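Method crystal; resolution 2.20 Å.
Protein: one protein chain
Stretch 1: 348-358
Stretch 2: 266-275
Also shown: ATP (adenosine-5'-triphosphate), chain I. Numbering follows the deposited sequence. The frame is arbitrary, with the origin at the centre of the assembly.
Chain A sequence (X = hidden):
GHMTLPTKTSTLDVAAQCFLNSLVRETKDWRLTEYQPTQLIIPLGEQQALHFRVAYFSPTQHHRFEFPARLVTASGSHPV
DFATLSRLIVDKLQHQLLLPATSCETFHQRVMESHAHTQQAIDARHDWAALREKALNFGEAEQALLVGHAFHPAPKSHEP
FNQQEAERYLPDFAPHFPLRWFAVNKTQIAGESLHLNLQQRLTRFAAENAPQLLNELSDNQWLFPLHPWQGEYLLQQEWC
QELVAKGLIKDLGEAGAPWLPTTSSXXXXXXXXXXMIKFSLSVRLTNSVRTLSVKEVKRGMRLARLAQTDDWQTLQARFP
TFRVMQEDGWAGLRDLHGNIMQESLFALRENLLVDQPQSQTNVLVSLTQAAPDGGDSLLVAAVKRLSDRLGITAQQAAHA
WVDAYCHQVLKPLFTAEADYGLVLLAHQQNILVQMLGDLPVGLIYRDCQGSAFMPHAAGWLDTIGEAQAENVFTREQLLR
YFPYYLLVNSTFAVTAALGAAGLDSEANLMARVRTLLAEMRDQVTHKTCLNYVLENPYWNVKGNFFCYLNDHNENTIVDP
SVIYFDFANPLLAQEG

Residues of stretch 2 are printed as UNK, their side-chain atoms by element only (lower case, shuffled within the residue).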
# COMPACT_ATOMS: atom_id res chain seq x y z
N LEU A 348 -15.12 -14.66 -20.08
CA LEU A 348 -14.64 -14.18 -18.79
C LEU A 348 -13.63 -15.15 -18.19
O LEU A 348 -13.92 -16.33 -18.02
CB LEU A 348 -15.80 -13.97 -17.83
CG LEU A 348 -16.79 -12.86 -18.21
CD1 LEU A 348 -17.98 -12.88 -17.27
CD2 LEU A 348 -16.12 -11.49 -18.21
N ARG A 349 -12.45 -14.62 -17.88
CA ARG A 349 -11.33 -15.42 -17.39
C ARG A 349 -11.06 -15.11 -15.93
O ARG A 349 -11.04 -13.94 -15.53
CB ARG A 349 -10.10 -15.16 -18.26
CG ARG A 349 -8.80 -15.77 -17.75
CD ARG A 349 -7.66 -15.43 -18.69
NE ARG A 349 -7.85 -16.03 -20.01
CZ ARG A 349 -7.34 -15.56 -21.14
NH1 ARG A 349 -6.60 -14.45 -21.14
NH2 ARG A 349 -7.58 -16.18 -22.29
N GLU A 350 -10.85 -16.15 -15.12
CA GLU A 350 -10.56 -15.99 -13.70
C GLU A 350 -9.30 -15.16 -13.48
O GLU A 350 -8.24 -15.48 -14.01
CB GLU A 350 -10.39 -17.35 -13.03
CG GLU A 350 -11.68 -18.10 -12.79
CD GLU A 350 -11.46 -19.41 -12.07
OE1 GLU A 350 -10.31 -19.90 -12.05
OE2 GLU A 350 -12.44 -19.96 -11.51
N ASN A 351 -9.43 -14.10 -12.69
CA ASN A 351 -8.27 -13.30 -12.31
C ASN A 351 -7.70 -13.79 -10.99
O ASN A 351 -8.01 -13.25 -9.92
CB ASN A 351 -8.63 -11.82 -12.21
CG ASN A 351 -7.43 -10.95 -11.91
OD1 ASN A 351 -6.29 -11.36 -12.14
ND2 ASN A 351 -7.67 -9.75 -11.39
N LEU A 352 -6.86 -14.81 -11.06
CA LEU A 352 -6.29 -15.43 -9.87
C LEU A 352 -5.21 -14.54 -9.23
O LEU A 352 -4.58 -14.94 -8.25
CB LEU A 352 -5.71 -16.80 -10.23
CG LEU A 352 -6.68 -17.77 -10.91
CD1 LEU A 352 -5.96 -19.01 -11.41
CD2 LEU A 352 -7.80 -18.16 -9.97
N LEU A 353 -5.02 -13.35 -9.78
CA LEU A 353 -4.08 -12.37 -9.24
C LEU A 353 -4.79 -11.19 -8.58
O LEU A 353 -4.15 -10.21 -8.20
CB LEU A 353 -3.16 -11.86 -10.35
CG LEU A 353 -2.26 -12.91 -11.00
CD1 LEU A 353 -1.58 -12.32 -12.21
CD2 LEU A 353 -1.25 -13.43 -10.00
N VAL A 354 -6.11 -11.28 -8.45
CA VAL A 354 -6.90 -10.18 -7.91
C VAL A 354 -6.52 -9.90 -6.46
O VAL A 354 -6.56 -8.75 -6.01
CB VAL A 354 -8.43 -10.48 -7.99
CG1 VAL A 354 -8.79 -11.69 -7.14
CG2 VAL A 354 -9.24 -9.25 -7.57
N ASP A 355 -6.12 -10.94 -5.74
CA ASP A 355 -5.82 -10.82 -4.32
C ASP A 355 -4.33 -10.55 -4.05
O ASP A 355 -3.95 -10.27 -2.91
CB ASP A 355 -6.26 -12.09 -3.59
CG ASP A 355 -7.78 -12.24 -3.55
OD1 ASP A 355 -8.49 -11.21 -3.52
OD2 ASP A 355 -8.26 -13.40 -3.57
N GLN A 356 -3.50 -10.64 -5.09
CA GLN A 356 -2.13 -10.15 -5.02
C GLN A 356 -1.73 -9.61 -6.38
O GLN A 356 -1.08 -10.31 -7.17
CB GLN A 356 -1.15 -11.24 -4.57
CG GLN A 356 0.30 -10.74 -4.47
CD GLN A 356 0.46 -9.56 -3.53
OE1 GLN A 356 0.44 -8.40 -3.96
NE2 GLN A 356 0.62 -9.84 -2.25
N PRO A 357 -2.11 -8.36 -6.67
CA PRO A 357 -1.80 -7.74 -7.96
C PRO A 357 -0.32 -7.40 -8.12
O PRO A 357 0.12 -7.10 -9.24
CB PRO A 357 -2.65 -6.46 -7.95
CG PRO A 357 -2.86 -6.16 -6.51
CD PRO A 357 -2.93 -7.48 -5.82
N GLN A 358 0.44 -7.46 -7.03
CA GLN A 358 1.86 -7.12 -7.05
C GLN A 358 2.77 -8.34 -6.97
O GLN A 358 3.98 -8.20 -6.74
CB GLN A 358 2.17 -6.17 -5.89
CG GLN A 358 1.48 -4.82 -6.01
CD GLN A 358 1.95 -4.04 -7.22
OE1 GLN A 358 3.12 -4.09 -7.59
NE2 GLN A 358 1.03 -3.32 -7.86
N UNK A 266 -6.44 -8.63 -27.34
CA UNK A 266 -7.88 -8.83 -27.18
C UNK A 266 -8.25 -9.21 -25.76
O UNK A 266 -9.42 -9.14 -25.38
n UNK A 266 -7.99 -13.57 -28.99
c UNK A 266 -8.64 -12.28 -28.79
n UNK A 266 -7.87 -15.71 -29.82
c UNK A 266 -8.40 -9.89 -28.16
c UNK A 266 -7.81 -11.28 -27.99
n UNK A 266 -9.71 -14.42 -30.25
c UNK A 266 -8.52 -14.57 -29.69
N UNK A 267 -7.26 -9.61 -24.98
CA UNK A 267 -7.48 -9.93 -23.58
C UNK A 267 -7.07 -8.75 -22.71
O UNK A 267 -5.93 -8.27 -22.79
c UNK A 267 -6.70 -11.19 -23.18
o UNK A 267 -7.20 -12.32 -23.87
N UNK A 268 -8.01 -8.29 -21.89
CA UNK A 268 -7.79 -7.13 -21.03
C UNK A 268 -7.63 -7.53 -19.57
O UNK A 268 -8.16 -8.55 -19.13
c UNK A 268 -8.98 -5.23 -22.40
c UNK A 268 -10.26 -4.42 -22.43
c UNK A 268 -8.96 -6.15 -21.18
c UNK A 268 -8.81 -6.01 -23.70
N UNK A 269 -6.91 -6.70 -18.82
CA UNK A 269 -6.67 -6.93 -17.40
C UNK A 269 -7.04 -5.71 -16.56
O UNK A 269 -6.71 -4.58 -16.91
c UNK A 269 -5.21 -8.23 -14.82
c UNK A 269 -3.92 -7.24 -13.07
c UNK A 269 -4.76 -7.28 -15.72
c UNK A 269 -5.20 -7.31 -17.17
c UNK A 269 -3.45 -6.29 -13.95
c UNK A 269 -3.87 -6.32 -15.27
o UNK A 269 -3.50 -7.21 -11.76
c UNK A 269 -4.80 -8.21 -13.49
N UNK A 270 -7.75 -5.96 -15.46
CA UNK A 270 -8.06 -4.93 -14.47
C UNK A 270 -7.75 -5.49 -13.09
O UNK A 270 -8.37 -6.45 -12.64
s UNK A 270 -10.03 -3.22 -13.40
c UNK A 270 -9.53 -4.50 -14.58
N UNK A 271 -6.79 -4.87 -12.41
CA UNK A 271 -6.24 -5.40 -11.17
C UNK A 271 -7.29 -5.61 -10.09
O UNK A 271 -7.15 -6.48 -9.23
c UNK A 271 -5.14 -4.48 -10.65
N UNK A 272 -8.35 -4.80 -10.13
CA UNK A 272 -9.40 -4.85 -9.13
C UNK A 272 -10.58 -5.72 -9.56
O UNK A 272 -11.52 -5.93 -8.79
c UNK A 272 -9.93 -3.43 -8.82
c UNK A 272 -8.82 -2.57 -8.24
o UNK A 272 -10.42 -2.83 -10.02
N UNK A 273 -10.53 -6.22 -10.79
CA UNK A 273 -11.60 -7.06 -11.32
C UNK A 273 -11.35 -8.53 -11.03
O UNK A 273 -10.27 -9.06 -11.31
o UNK A 273 -12.68 -7.78 -13.36
c UNK A 273 -11.75 -6.86 -12.82
N UNK A 274 -12.36 -9.19 -10.47
CA UNK A 274 -12.31 -10.61 -10.19
C UNK A 274 -12.16 -11.41 -11.48
O UNK A 274 -11.69 -12.54 -11.47
n UNK A 274 -13.24 -13.14 -5.60
c UNK A 274 -14.73 -12.67 -7.96
c UNK A 274 -13.96 -12.03 -5.70
n UNK A 274 -14.67 -11.78 -6.80
c UNK A 274 -13.56 -12.45 -8.91
n UNK A 274 -13.97 -11.15 -4.70
c UNK A 274 -13.57 -11.03 -9.44
N UNK A 275 -12.56 -10.79 -12.59
CA UNK A 275 -12.51 -11.43 -13.90
C UNK A 275 -11.70 -10.61 -14.90
O UNK A 275 -11.75 -9.38 -14.91
c UNK A 275 -13.92 -11.63 -14.45
c UNK A 275 -14.71 -12.67 -13.69
o UNK A 275 -14.11 -13.69 -13.29
o UNK A 275 -15.92 -12.47 -13.49
PG ATP I . -5.10 -15.03 -24.72
O1G ATP I . -5.58 -13.71 -24.18
O2G ATP I . -3.87 -15.56 -24.02
O3G ATP I . -6.19 -16.06 -24.87
PB ATP I . -4.84 -15.49 -27.58
O1B ATP I . -4.93 -14.48 -28.70
O2B ATP I . -5.96 -16.49 -27.39
O3B ATP I . -4.55 -14.69 -26.21
PA ATP I . -2.91 -16.98 -29.08
O1A ATP I . -4.09 -17.31 -29.95
O2A ATP I . -1.95 -18.07 -28.67
O3A ATP I . -3.44 -16.29 -27.73
O5' ATP I . -2.03 -15.81 -29.75
C5' ATP I . -0.88 -15.36 -29.04
C4' ATP I . -0.60 -13.88 -29.31
O4' ATP I . 0.60 -13.53 -28.62
C3' ATP I . -0.38 -13.57 -30.78
O3' ATP I . -1.20 -12.45 -31.16
C2' ATP I . 1.09 -13.25 -30.92
O2' ATP I . 1.31 -12.11 -31.76
C1' ATP I . 1.55 -12.95 -29.51
N9 ATP I . 2.89 -13.53 -29.23
C8 ATP I . 3.96 -12.80 -28.86
N7 ATP I . 5.04 -13.60 -28.68
C5 ATP I . 4.65 -14.87 -28.93
C6 ATP I . 5.30 -16.19 -28.92
N6 ATP I . 6.61 -16.29 -28.59
N1 ATP I . 4.55 -17.27 -29.24
C2 ATP I . 3.24 -17.15 -29.57
N3 ATP I . 2.60 -15.98 -29.60
C4 ATP I . 3.23 -14.82 -29.30
O HOH W 1 -5.14 -8.31 -10.07
O HOH W 2 -6.62 -5.38 -6.72

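Position 266 carries seven side-chain atoms: three carbons in a row, a nitrogen, then a carbon bearing two more nitrogens. That is a guanidinium, so the residue is Arg266. It does not touch stretch 1. It serves ATP instead: NE of Arg266 donates to O1B of ATP at 3.2 Å, and NH1 of Arg266 donates to O2B of ATP, also at 3.2 Å.

Position 267 has one carbon and one oxygen. Its CA-to-CB bond points toward stretch 1, and the oxygen lies near the guanidinium of Arg349. This is Ser267, with OG 3.5 Å from NH1 of Arg349. The model places OG of Ser267 and O1G of ATP too close together, so the place of O1G is less sure.

Position 268 has four carbons, forked at the second, and points away from stretch 1. It is Leu268, and it makes no contact across.

Position 269 has one carbon leading to a ring of six carbons that bears an oxygen. It is Tyr269. The end of the side chain comes nearer to stretch 1 than its start. OD1 of Asn351 sits at the ring edge, 3.7 Å from CE1 of Tyr269, and CB of Pro357 is 4.0 Å from OH of Tyr269.

Position 270 has one carbon and one heavier atom, a sulfur. It is Cys270. Its side chain stays clear of stretch 1, but its backbone O accepts from N of residue 273 at 2.9 Å, within a type I turn.

Position 271 has a single carbon, so it is Ala271. Its CB packs on CB of Pro357 at 4.2 Å, and CG2 of Val354 lies 3.8 Å from its backbone O.

Position 272 has one carbon carrying an oxygen and a carbon. This is Thr272, exposed and directed away from stretch 1.

Position 273 has one carbon and one oxygen, and is Ser273. Its side chain stays on its own stretch: OG of Ser273 donates to the backbone O of residue 275 in a very short bond of 2.4 Å.

Position 274 repeats the pattern of three carbons, a nitrogen and a carbon with two nitrogens. It is Arg274, exposed, with its CA-to-CB bond directed away from stretch 1.

Position 275 has two carbons, the second with two oxygens. The two oxygens on the second carbon make a carboxylate on a short side chain, so it is Asp275. It pairs with Glu350 in an antiparallel bridge, and CA of Asp275 lies 3.3 Å from O of Arg349.

Asn351 anchors the contact. Its N donates to O of Arg274 at 3.0 Å, and its ND2 donates to O of Ser273 at 2.7 Å. Both acceptors are backbone atoms. One water joins the stretches further: it lies 2.6 Å from OH of Tyr269 and donates to O of Ala271 at 2.8 Å, while ND2 of Asn351 donates to it at 3.2 Å. Val354 and Pro357 add packing. Arg349 carries the contact to ATP, with NH2 of Arg349 donating to O3G of ATP at 2.9 Å.

Stretch 2 (266-275) RSLYCATSRD
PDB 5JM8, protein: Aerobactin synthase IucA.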